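Local structure of Dot/Icm T4SS effector (Legionella pneumophila, 6VVC) at residues A[155-160]-A[217-222]; A[62-67]-A[142-147]; A[29-34]-A[120-125]; A[163-168]-A[204-209]. The protein is a Legionella pneumophila effector kinase, delivered by the Dot/Icm secretion system and activated by host inositol hexakisphosphate. All coordinates share one frame; numbering follows the deposited sequence.

Interaction 1. Residues A[155-160]-A[217-222]; sequences FYMPKI and DLDGGF. With EDO (1,2-ethanediol), chain C; EDO (1,2-ethanediol), chain E.
The Phe155 ring lies against bare backbone, with one of its faces taken up by Gly220. The peptide N of Gly220 sits above the ring centre, and Gly220 CA is 3.8 Å from the Phe155 centroid in a CH-pi contact. The glycine belongs to a type II turn from Leu218 to Gly221, and the order of strands in this kinase suggests that Asp217 occupies the place of the DFG aspartate, facing the end of strand 154-156 where it runs into what is probably the hinge. Phe155 reaches the turn because its CG is anti to the backbone N (chi1 -171°), and its ring meets Trp145 edge-to-face as well. Two residues on, Met157 crosses Asp217 at about a right angle; its SD comes to 3.6 Å from Asp217 CA and also touches CB of Asp219.

No direct hydrogen bond joins the segments, so water does the polar work. One water bonds Pro158 O at 2.7 Å and takes the N-H of Asp217 at 2.9 Å; a second links Pro158 O to Asp217 OD1. A 1,2-ethanediol, probably from the crystallisation liquor, spans the carboxylate, O1 to Asp217 OD1 at 2.8 Å and O2 to Asp217 OD2 at 2.7 Å. Lys159 makes no salt bridge to this carboxylate: bent at chi2 and chi4, its chain curls back until NZ donates to Met157 O at 2.8 Å.

Interaction 2. Residues A[62-67]-A[142-147]; sequences LMWKSH and LGLWNI
Met63 O and Leu142 N share a single water, which donates to the Met63 carbonyl at 2.7 Å and accepts the Leu142 N-H at 2.9 Å. This is the polar link between two sheets: Met63 lies on strand 56-65, an outermost strand of the four-stranded antiparallel sheet, and Leu142 leads into the antiparallel pair 144-146 and 154-156. Met63 and Trp64 both pair with Val47, a classic beta bulge, and both send their CB toward the 142-147 segment.

Apart from this water, the contact is buried and mostly apolar. Trp64 holds its CG between the backbone N and the carbonyl carbon (chi1 69°), and the benzo edge of the indole turns to the 142-144 backbone. Leu142 O lies near the indole plane, 3.4 Å from Trp64 CE3, while Gly143 CA packs on Trp64 CZ3 at 3.9 Å. Tyr156 meets the same indole edge-to-face. Leu144, whose side chain also packs on Ile40 and on Ile124 of helix 114-133, comes up to the indole edge as well, its CG near the ring plane. Met63 crosses it at about a right angle: a bend at chi3 (-59°) turns the terminal methyl, leaving Met63 CE 4.0 Å from Leu144 CD1.

Interaction 3. Residues A[29-34]-A[120-125]; sequences HYLSEP and INLHII. With EDO (1,2-ethanediol), chain B.
Leu31 and Leu122 make the tight part of this contact, their CD2 methyls 3.6 Å apart where the two side chains meet at a slant. Here the loop between strands 24-25 and 38-43 is laid across helix 114-133, which by its place in the chain is probably the counterpart of the kinase alphaC helix. Phe38 of the neighbouring strand packs on Leu31, Leu122 and Ile125 and joins them to strand 38-43. The inner end of this patch is more relaxed, for Leu31 CD1 stays 4.3 Å from Ile125 CD1.

Beside the leucines, Asn121 ties the helix to the loop backbone. Its ND2 donates to Tyr30 O at 3.0 Å with an N-H...O angle of 162°, arriving in the carbonyl plane on a lone pair, and the acceptor lies almost exactly in the amide plane of Asn121. The same ND2 also bonds Trp145 O, so both of its hydrogens can be used and the amide is held against rotation between loop and strand 144-146. With its CG anti to the carbonyl carbon (chi1 -75°), Asn121 stretches toward the loop, and its nitrogen sits at the edge of the Tyr30 ring.

The Tyr30 side chain is itself buried, against Ile40 and Leu144; the looser side lies toward its OH and His29, where a 1,2-ethanediol, probably a crystallisation additive, is the neighbour. Its O2 lies so close to the phenol OH that the separation is doubtful in detail. That molecule also rests over one face of the His29 imidazole, its C2 3.7 Å from His29 CG.

Interaction 4. Residues A[163-168]-A[204-209]; sequences IPINKK and QNLIAT
Ile163 and Ala208 exchange two backbone hydrogen bonds. Ala208 N donates to Ile163 O at 2.7 Å, and Ile163 N returns a bond of 3.0 Å to Ala208 O that is almost straight, with an N-H...O angle of 177°. Together they make a single antiparallel bridge, a hydrogen-bonded pair. Past Pro164 the two chains have drawn apart enough for a water to step in: it accepts the N-H of Ile165 at 3.0 Å and donates to Leu206 O at 2.7 Å, carrying the connection two residues further without a direct backbone hydrogen bond.

Strand 206-208 also pairs with strand 213-215, Ile207 bonding to Lys214, so the lead-in to helix 167-186 lies along the other edge of a two-stranded hairpin. In a kinase catalytic lobe this hairpin would follow the catalytic loop and precede the DFG position, consistent with the order of elements here. Asn166 then stands at the N-cap of the helix, its OD1 making a weak bond to Ile169 N.

Around the bridge the packing is aliphatic. A chi1 of 68° tucks CG1 of Ile165 in between N and C, and its two branches reach different residues: CD1 meets Leu206 CD1 at 3.9 Å, and CG2 approaches Ala208 CB at 4.1 Å. Ile174 and Phe177 of helix 167-186 back Ile165 and Leu206 respectively. At the more exposed end, Ile163 leans over the bridge itself, with its CG1 3.3 Å from Ala208 O and 4.4 Å from Ala208 CB.

How the interactions relate
From the N terminus, interaction 3 opens first, at 29-34, and interaction 2 opens at 62-67 before interaction 3 closes on helix 114-133; interaction 2 closes at 142-147, so the two loops cross. They meet where Ile147 N bonds His29 O and Asn121 of the helix bonds Trp145 O, tying the 29-34 loop, helix 114-133 and the 142-147 segment together. Interaction 1 begins afterwards on strand 154-156, the partner of 144-146, and its loop closes at 217-222. Interaction 4 lies wholly within that loop, joining 163-168 to the 206-208 hairpin. Ile160 packs on Ile207 and Thr209, linking interactions 1 and 4, whereas interactions 3 and 4 sit on opposite sides of the chain's centre, their own centres about 31 Å apart.

Interaction 1. Residues A[155-160]-A[217-222]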
# COMPACT_ATOMS: atom_id res chain seq x y z
N PHE A 155 13.68 -7.34 -9.34
CA PHE A 155 12.84 -6.78 -8.29
C PHE A 155 12.38 -7.92 -7.38
O PHE A 155 11.79 -8.90 -7.85
CB PHE A 155 11.63 -6.05 -8.86
CG PHE A 155 10.86 -5.29 -7.83
CD1 PHE A 155 11.20 -3.98 -7.53
CD2 PHE A 155 9.82 -5.88 -7.13
CE1 PHE A 155 10.51 -3.27 -6.57
CE2 PHE A 155 9.13 -5.18 -6.17
CZ PHE A 155 9.48 -3.87 -5.88
N TYR A 156 12.66 -7.78 -6.09
CA TYR A 156 12.26 -8.78 -5.11
C TYR A 156 10.86 -8.46 -4.61
O TYR A 156 10.64 -7.38 -4.04
CB TYR A 156 13.25 -8.82 -3.95
CG TYR A 156 12.82 -9.77 -2.87
CD1 TYR A 156 12.66 -11.12 -3.14
CD2 TYR A 156 12.56 -9.32 -1.58
CE1 TYR A 156 12.26 -12.00 -2.16
CE2 TYR A 156 12.15 -10.20 -0.59
CZ TYR A 156 12.01 -11.54 -0.89
OH TYR A 156 11.60 -12.42 0.09
N MET A 157 9.93 -9.38 -4.82
CA MET A 157 8.58 -9.24 -4.29
C MET A 157 8.49 -10.06 -3.01
O MET A 157 8.49 -11.29 -3.08
CB MET A 157 7.54 -9.71 -5.30
CG MET A 157 7.38 -8.76 -6.48
SD MET A 157 5.82 -8.93 -7.37
CE MET A 157 5.89 -10.64 -7.90
N PRO A 158 8.44 -9.43 -1.83
CA PRO A 158 8.53 -10.20 -0.59
C PRO A 158 7.37 -11.16 -0.40
O PRO A 158 6.23 -10.89 -0.80
CB PRO A 158 8.55 -9.12 0.50
CG PRO A 158 9.02 -7.89 -0.20
CD PRO A 158 8.45 -7.98 -1.58
N LYS A 159 7.67 -12.28 0.23
CA LYS A 159 6.71 -13.34 0.52
C LYS A 159 6.23 -13.21 1.96
O LYS A 159 6.76 -12.42 2.75
CB LYS A 159 7.36 -14.70 0.26
CG LYS A 159 8.03 -14.80 -1.11
CD LYS A 159 7.04 -14.51 -2.23
CE LYS A 159 7.64 -14.78 -3.61
NZ LYS A 159 8.78 -13.89 -3.96
N ILE A 160 5.21 -14.00 2.31
CA ILE A 160 4.58 -13.85 3.62
C ILE A 160 3.86 -15.14 3.98
O ILE A 160 3.42 -15.89 3.11
CB ILE A 160 3.61 -12.64 3.62
CG1 ILE A 160 3.20 -12.30 5.05
CG2 ILE A 160 2.38 -12.93 2.77
CD1 ILE A 160 2.35 -11.05 5.16
N ASP A 217 2.67 -8.29 -3.75
CA ASP A 217 3.05 -8.50 -5.15
C ASP A 217 2.86 -7.23 -5.97
O ASP A 217 2.12 -7.20 -6.97
CB ASP A 217 2.27 -9.68 -5.74
CG ASP A 217 2.71 -11.02 -5.18
OD1 ASP A 217 3.75 -11.07 -4.48
OD2 ASP A 217 2.02 -12.03 -5.42
N LEU A 218 3.54 -6.17 -5.55
CA LEU A 218 3.60 -4.91 -6.29
C LEU A 218 4.91 -4.90 -7.07
O LEU A 218 5.94 -4.41 -6.59
CB LEU A 218 3.48 -3.70 -5.37
CG LEU A 218 2.14 -3.48 -4.66
CD1 LEU A 218 2.03 -4.30 -3.39
CD2 LEU A 218 1.93 -2.00 -4.36
N ASP A 219 4.88 -5.46 -8.28
CA ASP A 219 6.06 -5.54 -9.13
C ASP A 219 6.53 -4.14 -9.49
O ASP A 219 5.85 -3.41 -10.22
CB ASP A 219 5.76 -6.35 -10.39
CG ASP A 219 7.02 -6.93 -11.02
OD1 ASP A 219 8.12 -6.42 -10.74
OD2 ASP A 219 6.90 -7.90 -11.80
N GLY A 220 7.70 -3.74 -8.98
CA GLY A 220 8.21 -2.40 -9.20
C GLY A 220 7.64 -1.34 -8.28
O GLY A 220 7.98 -0.16 -8.44
N GLY A 221 6.79 -1.72 -7.32
CA GLY A 221 6.26 -0.77 -6.37
C GLY A 221 4.99 -0.10 -6.85
O GLY A 221 4.38 -0.48 -7.85
N PHE A 222 4.59 0.93 -6.10
CA PHE A 222 3.38 1.66 -6.43
C PHE A 222 3.51 2.33 -7.80
O PHE A 222 4.60 2.73 -8.22
CB PHE A 222 3.09 2.73 -5.38
CG PHE A 222 2.72 2.19 -4.03
CD1 PHE A 222 1.69 1.27 -3.89
CD2 PHE A 222 3.40 2.60 -2.90
CE1 PHE A 222 1.35 0.77 -2.64
CE2 PHE A 222 3.06 2.11 -1.65
CZ PHE A 222 2.04 1.20 -1.52
C1 EDO C . 4.14 -14.99 -4.17
O1 EDO C . 4.61 -13.76 -4.74
C2 EDO C . 2.68 -15.19 -4.56
O2 EDO C . 1.88 -14.25 -3.84
C1 EDO E . 10.91 -17.23 -0.61
O1 EDO E . 11.91 -18.08 -0.05
C2 EDO E . 11.54 -15.90 -1.02
O2 EDO E . 11.23 -15.63 -2.40
O HOH W 1 5.07 -9.04 -2.35
O HOH W 2 4.07 -12.14 -1.85

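Interaction 2. Residues A[62-67]-A[142-147]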
# COMPACT_ATOMS: atom_id res chain seq x y z
N LEU A 62 10.02 -1.36 9.20
CA LEU A 62 10.13 -2.77 8.89
C LEU A 62 9.47 -3.03 7.54
O LEU A 62 8.27 -2.78 7.38
CB LEU A 62 9.48 -3.60 10.00
CG LEU A 62 9.71 -5.11 10.02
CD1 LEU A 62 9.25 -5.66 11.36
CD2 LEU A 62 8.98 -5.80 8.88
N MET A 63 10.24 -3.52 6.58
CA MET A 63 9.76 -3.67 5.21
C MET A 63 9.23 -5.06 4.91
O MET A 63 8.13 -5.19 4.36
CB MET A 63 10.87 -3.29 4.22
CG MET A 63 11.32 -1.84 4.34
SD MET A 63 12.45 -1.32 3.04
CE MET A 63 13.80 -2.47 3.27
N TRP A 64 9.97 -6.11 5.25
CA TRP A 64 9.49 -7.46 5.00
C TRP A 64 10.24 -8.44 5.90
O TRP A 64 11.24 -8.11 6.53
CB TRP A 64 9.64 -7.86 3.52
CG TRP A 64 11.06 -8.05 3.03
CD1 TRP A 64 11.86 -9.14 3.25
CD2 TRP A 64 11.82 -7.15 2.22
NE1 TRP A 64 13.08 -8.96 2.63
CE2 TRP A 64 13.08 -7.75 1.99
CE3 TRP A 64 11.56 -5.89 1.66
CZ2 TRP A 64 14.07 -7.13 1.24
CZ3 TRP A 64 12.55 -5.28 0.92
CH2 TRP A 64 13.79 -5.90 0.71
N LYS A 65 9.71 -9.67 5.94
CA LYS A 65 10.31 -10.76 6.70
C LYS A 65 11.00 -11.71 5.73
O LYS A 65 10.41 -12.14 4.74
CB LYS A 65 9.25 -11.51 7.51
CG LYS A 65 9.83 -12.49 8.51
CD LYS A 65 8.73 -13.22 9.27
CE LYS A 65 9.30 -14.04 10.42
NZ LYS A 65 8.24 -14.85 11.08
N SER A 66 12.26 -12.04 6.03
CA SER A 66 13.01 -12.96 5.20
C SER A 66 12.70 -14.41 5.59
O SER A 66 12.16 -14.70 6.66
CB SER A 66 14.51 -12.70 5.33
OG SER A 66 14.91 -11.61 4.53
N HIS A 67 13.07 -15.31 4.69
CA HIS A 67 12.84 -16.74 4.90
C HIS A 67 13.96 -17.34 5.74
O HIS A 67 15.09 -16.85 5.74
CB HIS A 67 12.75 -17.46 3.55
CG HIS A 67 12.67 -18.94 3.67
ND1 HIS A 67 13.78 -19.73 3.88
CD2 HIS A 67 11.62 -19.79 3.59
CE1 HIS A 67 13.41 -21.00 3.93
NE2 HIS A 67 12.10 -21.06 3.76
N LEU A 142 6.02 -4.31 0.43
CA LEU A 142 6.75 -3.68 -0.66
C LEU A 142 8.18 -4.19 -0.69
O LEU A 142 8.81 -4.39 0.35
CB LEU A 142 6.75 -2.16 -0.50
CG LEU A 142 5.39 -1.49 -0.30
CD1 LEU A 142 5.55 0.01 -0.09
CD2 LEU A 142 4.50 -1.77 -1.50
N GLY A 143 8.71 -4.39 -1.90
CA GLY A 143 10.07 -4.80 -2.11
C GLY A 143 10.93 -3.70 -2.69
O GLY A 143 10.57 -2.51 -2.68
N LEU A 144 12.09 -4.10 -3.20
CA LEU A 144 13.07 -3.17 -3.76
C LEU A 144 13.75 -3.83 -4.95
O LEU A 144 13.70 -5.05 -5.12
CB LEU A 144 14.13 -2.77 -2.72
CG LEU A 144 13.72 -1.93 -1.52
CD1 LEU A 144 14.89 -1.80 -0.56
CD2 LEU A 144 13.23 -0.56 -1.95
N TRP A 145 14.38 -3.01 -5.78
CA TRP A 145 15.21 -3.51 -6.87
C TRP A 145 16.56 -3.93 -6.30
O TRP A 145 17.25 -3.13 -5.65
CB TRP A 145 15.42 -2.45 -7.95
CG TRP A 145 14.23 -2.20 -8.82
CD1 TRP A 145 13.32 -1.20 -8.70
CD2 TRP A 145 13.85 -2.95 -9.98
NE1 TRP A 145 12.38 -1.28 -9.70
CE2 TRP A 145 12.68 -2.35 -10.50
CE3 TRP A 145 14.37 -4.08 -10.62
CZ2 TRP A 145 12.03 -2.84 -11.63
CZ3 TRP A 145 13.73 -4.56 -11.75
CH2 TRP A 145 12.57 -3.95 -12.24
N ASN A 146 16.95 -5.18 -6.54
CA ASN A 146 18.27 -5.65 -6.16
C ASN A 146 19.27 -5.29 -7.26
O ASN A 146 19.14 -5.75 -8.40
CB ASN A 146 18.25 -7.16 -5.91
CG ASN A 146 19.55 -7.67 -5.32
OD1 ASN A 146 20.63 -7.47 -5.89
ND2 ASN A 146 19.46 -8.33 -4.17
N ILE A 147 20.25 -4.46 -6.92
CA ILE A 147 21.23 -3.95 -7.87
C ILE A 147 22.64 -4.47 -7.56
O ILE A 147 23.62 -3.92 -8.06
CB ILE A 147 21.21 -2.42 -7.93
CG1 ILE A 147 21.47 -1.84 -6.53
CG2 ILE A 147 19.88 -1.92 -8.48
CD1 ILE A 147 21.78 -0.36 -6.53
O HOH W 3 6.64 -3.37 3.10

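Interaction 3. Residues A[29-34]-A[120-125]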
# COMPACT_ATOMS: atom_id res chain seq x y z
N HIS A 29 23.17 -4.28 -1.59
CA HIS A 29 22.25 -4.94 -2.50
C HIS A 29 21.21 -3.99 -3.08
O HIS A 29 20.58 -4.34 -4.09
CB HIS A 29 21.53 -6.09 -1.78
CG HIS A 29 22.40 -7.27 -1.49
ND1 HIS A 29 22.42 -8.40 -2.29
CD2 HIS A 29 23.27 -7.51 -0.48
CE1 HIS A 29 23.27 -9.27 -1.79
NE2 HIS A 29 23.81 -8.76 -0.69
N TYR A 30 21.03 -2.81 -2.49
CA TYR A 30 19.90 -1.96 -2.84
C TYR A 30 20.29 -0.51 -3.09
O TYR A 30 19.65 0.18 -3.89
CB TYR A 30 18.84 -2.03 -1.74
CG TYR A 30 18.30 -3.42 -1.49
CD1 TYR A 30 17.48 -4.04 -2.43
CD2 TYR A 30 18.60 -4.11 -0.33
CE1 TYR A 30 16.98 -5.31 -2.21
CE2 TYR A 30 18.10 -5.38 -0.10
CZ TYR A 30 17.29 -5.97 -1.04
OH TYR A 30 16.80 -7.24 -0.82
N LEU A 31 21.32 -0.02 -2.40
CA LEU A 31 21.82 1.34 -2.57
C LEU A 31 23.32 1.29 -2.79
O LEU A 31 24.01 0.38 -2.32
CB LEU A 31 21.50 2.23 -1.36
CG LEU A 31 20.03 2.47 -0.99
CD1 LEU A 31 19.94 3.28 0.29
CD2 LEU A 31 19.27 3.16 -2.11
N SER A 32 23.83 2.28 -3.52
CA SER A 32 25.25 2.29 -3.87
C SER A 32 26.08 2.88 -2.72
O SER A 32 25.55 3.37 -1.72
CB SER A 32 25.47 3.07 -5.17
OG SER A 32 25.14 4.44 -5.02
N GLU A 33 27.40 2.84 -2.90
CA GLU A 33 28.31 3.15 -1.80
C GLU A 33 28.14 4.57 -1.27
O GLU A 33 27.97 4.73 -0.05
CB GLU A 33 29.75 2.90 -2.26
CG GLU A 33 30.05 1.45 -2.57
CD GLU A 33 31.47 1.24 -3.08
OE1 GLU A 33 32.13 2.25 -3.40
OE2 GLU A 33 31.92 0.08 -3.15
N PRO A 34 28.18 5.63 -2.09
CA PRO A 34 28.24 6.98 -1.54
C PRO A 34 26.93 7.51 -0.96
O PRO A 34 26.89 8.67 -0.54
CB PRO A 34 28.69 7.83 -2.75
CG PRO A 34 28.15 7.10 -3.92
CD PRO A 34 28.23 5.63 -3.57
N ILE A 120 14.71 4.64 -7.96
CA ILE A 120 13.42 4.06 -7.63
C ILE A 120 13.42 3.54 -6.20
O ILE A 120 12.45 3.75 -5.45
CB ILE A 120 13.07 2.94 -8.64
CG1 ILE A 120 12.95 3.53 -10.05
CG2 ILE A 120 11.76 2.25 -8.25
CD1 ILE A 120 12.74 2.51 -11.15
N ASN A 121 14.49 2.86 -5.79
CA ASN A 121 14.56 2.34 -4.43
C ASN A 121 14.46 3.47 -3.40
O ASN A 121 13.78 3.33 -2.38
CB ASN A 121 15.85 1.55 -4.21
CG ASN A 121 15.81 0.18 -4.87
OD1 ASN A 121 14.77 -0.26 -5.37
ND2 ASN A 121 16.94 -0.52 -4.86
N LEU A 122 15.12 4.60 -3.67
CA LEU A 122 15.02 5.73 -2.75
C LEU A 122 13.60 6.27 -2.69
O LEU A 122 13.15 6.74 -1.63
CB LEU A 122 16.00 6.83 -3.16
CG LEU A 122 17.48 6.50 -2.97
CD1 LEU A 122 18.36 7.52 -3.67
CD2 LEU A 122 17.82 6.43 -1.48
N HIS A 123 12.88 6.23 -3.81
CA HIS A 123 11.47 6.61 -3.79
C HIS A 123 10.65 5.63 -2.97
O HIS A 123 9.78 6.03 -2.18
CB HIS A 123 10.94 6.69 -5.23
CG HIS A 123 9.58 7.32 -5.35
ND1 HIS A 123 8.70 6.98 -6.34
CD2 HIS A 123 8.97 8.27 -4.61
CE1 HIS A 123 7.59 7.69 -6.21
NE2 HIS A 123 7.73 8.48 -5.16
N ILE A 124 10.92 4.33 -3.12
CA ILE A 124 10.17 3.32 -2.37
C ILE A 124 10.44 3.45 -0.87
O ILE A 124 9.52 3.35 -0.05
CB ILE A 124 10.52 1.91 -2.88
CG1 ILE A 124 10.03 1.72 -4.31
CG2 ILE A 124 9.91 0.85 -1.95
CD1 ILE A 124 10.56 0.47 -4.98
N ILE A 125 11.70 3.65 -0.49
CA ILE A 125 12.02 3.80 0.93
C ILE A 125 11.27 4.98 1.52
O ILE A 125 10.74 4.91 2.63
CB ILE A 125 13.54 3.93 1.13
CG1 ILE A 125 14.24 2.61 0.79
CG2 ILE A 125 13.85 4.36 2.56
CD1 ILE A 125 15.74 2.72 0.64
C1 EDO B . 19.90 -10.27 -0.24
O1 EDO B . 19.91 -10.83 1.08
C2 EDO B . 19.30 -8.87 -0.19
O2 EDO B . 18.07 -8.89 0.54

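Interaction 4. Residues A[163-168]-A[204-209]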
# COMPACT_ATOMS: atom_id res chain seq x y z
N ILE A 163 -3.01 -16.10 4.77
CA ILE A 163 -4.10 -16.89 4.21
C ILE A 163 -5.00 -15.96 3.41
O ILE A 163 -4.96 -14.72 3.59
CB ILE A 163 -4.90 -17.62 5.32
CG1 ILE A 163 -5.41 -16.61 6.36
CG2 ILE A 163 -4.04 -18.68 5.98
CD1 ILE A 163 -6.33 -17.20 7.40
N PRO A 164 -5.83 -16.50 2.52
CA PRO A 164 -6.78 -15.66 1.80
C PRO A 164 -7.85 -15.10 2.73
O PRO A 164 -8.18 -15.69 3.76
CB PRO A 164 -7.39 -16.62 0.76
CG PRO A 164 -6.44 -17.77 0.69
CD PRO A 164 -5.86 -17.90 2.06
N ILE A 165 -8.39 -13.95 2.34
CA ILE A 165 -9.42 -13.30 3.15
C ILE A 165 -10.76 -14.00 2.96
O ILE A 165 -11.00 -14.69 1.97
CB ILE A 165 -9.51 -11.80 2.80
CG1 ILE A 165 -10.06 -11.63 1.38
CG2 ILE A 165 -8.15 -11.14 2.91
CD1 ILE A 165 -10.12 -10.19 0.91
N ASN A 166 -11.65 -13.81 3.93
CA ASN A 166 -12.99 -14.39 3.90
C ASN A 166 -14.00 -13.32 4.31
O ASN A 166 -13.86 -12.70 5.37
CB ASN A 166 -13.08 -15.60 4.82
CG ASN A 166 -14.42 -16.29 4.73
OD1 ASN A 166 -15.29 -16.10 5.58
ND2 ASN A 166 -14.60 -17.10 3.70
N LYS A 167 -15.02 -13.13 3.47
CA LYS A 167 -15.92 -11.99 3.62
C LYS A 167 -16.54 -11.93 5.01
O LYS A 167 -16.51 -10.88 5.67
CB LYS A 167 -17.02 -12.05 2.56
CG LYS A 167 -16.57 -11.63 1.18
CD LYS A 167 -17.61 -11.97 0.13
CE LYS A 167 -18.88 -11.14 0.30
NZ LYS A 167 -19.73 -11.23 -0.91
N LYS A 168 -17.12 -13.04 5.48
CA LYS A 168 -17.86 -12.99 6.74
C LYS A 168 -16.92 -12.84 7.92
O LYS A 168 -17.11 -11.97 8.78
CB LYS A 168 -18.74 -14.24 6.89
CG LYS A 168 -17.98 -15.56 6.91
CD LYS A 168 -18.91 -16.76 7.13
CE LYS A 168 -19.45 -16.80 8.55
NZ LYS A 168 -20.27 -18.02 8.80
N GLN A 204 -5.89 -12.70 -5.60
CA GLN A 204 -4.75 -13.40 -5.02
C GLN A 204 -3.72 -12.47 -4.39
O GLN A 204 -2.80 -12.96 -3.73
CB GLN A 204 -4.07 -14.27 -6.08
CG GLN A 204 -3.45 -13.49 -7.25
CD GLN A 204 -4.43 -13.25 -8.38
OE1 GLN A 204 -5.63 -13.09 -8.17
NE2 GLN A 204 -3.92 -13.24 -9.61
N ASN A 205 -3.85 -11.16 -4.59
CA ASN A 205 -2.90 -10.21 -4.03
C ASN A 205 -3.47 -9.50 -2.80
O ASN A 205 -2.96 -8.44 -2.41
CB ASN A 205 -2.46 -9.21 -5.10
CG ASN A 205 -1.53 -9.85 -6.12
OD1 ASN A 205 -0.90 -10.87 -5.84
ND2 ASN A 205 -1.45 -9.26 -7.31
N LEU A 206 -4.52 -10.06 -2.20
CA LEU A 206 -4.97 -9.71 -0.86
C LEU A 206 -4.84 -10.95 0.01
O LEU A 206 -5.23 -12.04 -0.40
CB LEU A 206 -6.42 -9.24 -0.86
CG LEU A 206 -6.77 -7.98 -1.64
CD1 LEU A 206 -8.28 -7.78 -1.62
CD2 LEU A 206 -6.06 -6.77 -1.06
N ILE A 207 -4.29 -10.78 1.21
CA ILE A 207 -4.17 -11.87 2.17
C ILE A 207 -4.41 -11.33 3.57
O ILE A 207 -4.42 -10.12 3.81
CB ILE A 207 -2.80 -12.58 2.09
CG1 ILE A 207 -1.64 -11.58 2.01
CG2 ILE A 207 -2.76 -13.52 0.90
CD1 ILE A 207 -1.23 -10.99 3.34
N ALA A 208 -4.63 -12.25 4.50
CA ALA A 208 -4.87 -11.92 5.90
C ALA A 208 -3.84 -12.63 6.77
O ALA A 208 -3.59 -13.82 6.59
CB ALA A 208 -6.28 -12.33 6.33
N THR A 209 -3.25 -11.88 7.68
CA THR A 209 -2.58 -12.46 8.83
C THR A 209 -3.60 -12.55 9.95
O THR A 209 -4.79 -12.28 9.76
CB THR A 209 -1.36 -11.63 9.21
OG1 THR A 209 -1.78 -10.39 9.79
CG2 THR A 209 -0.50 -11.34 7.99
O HOH W 4 -7.70 -13.21 -0.51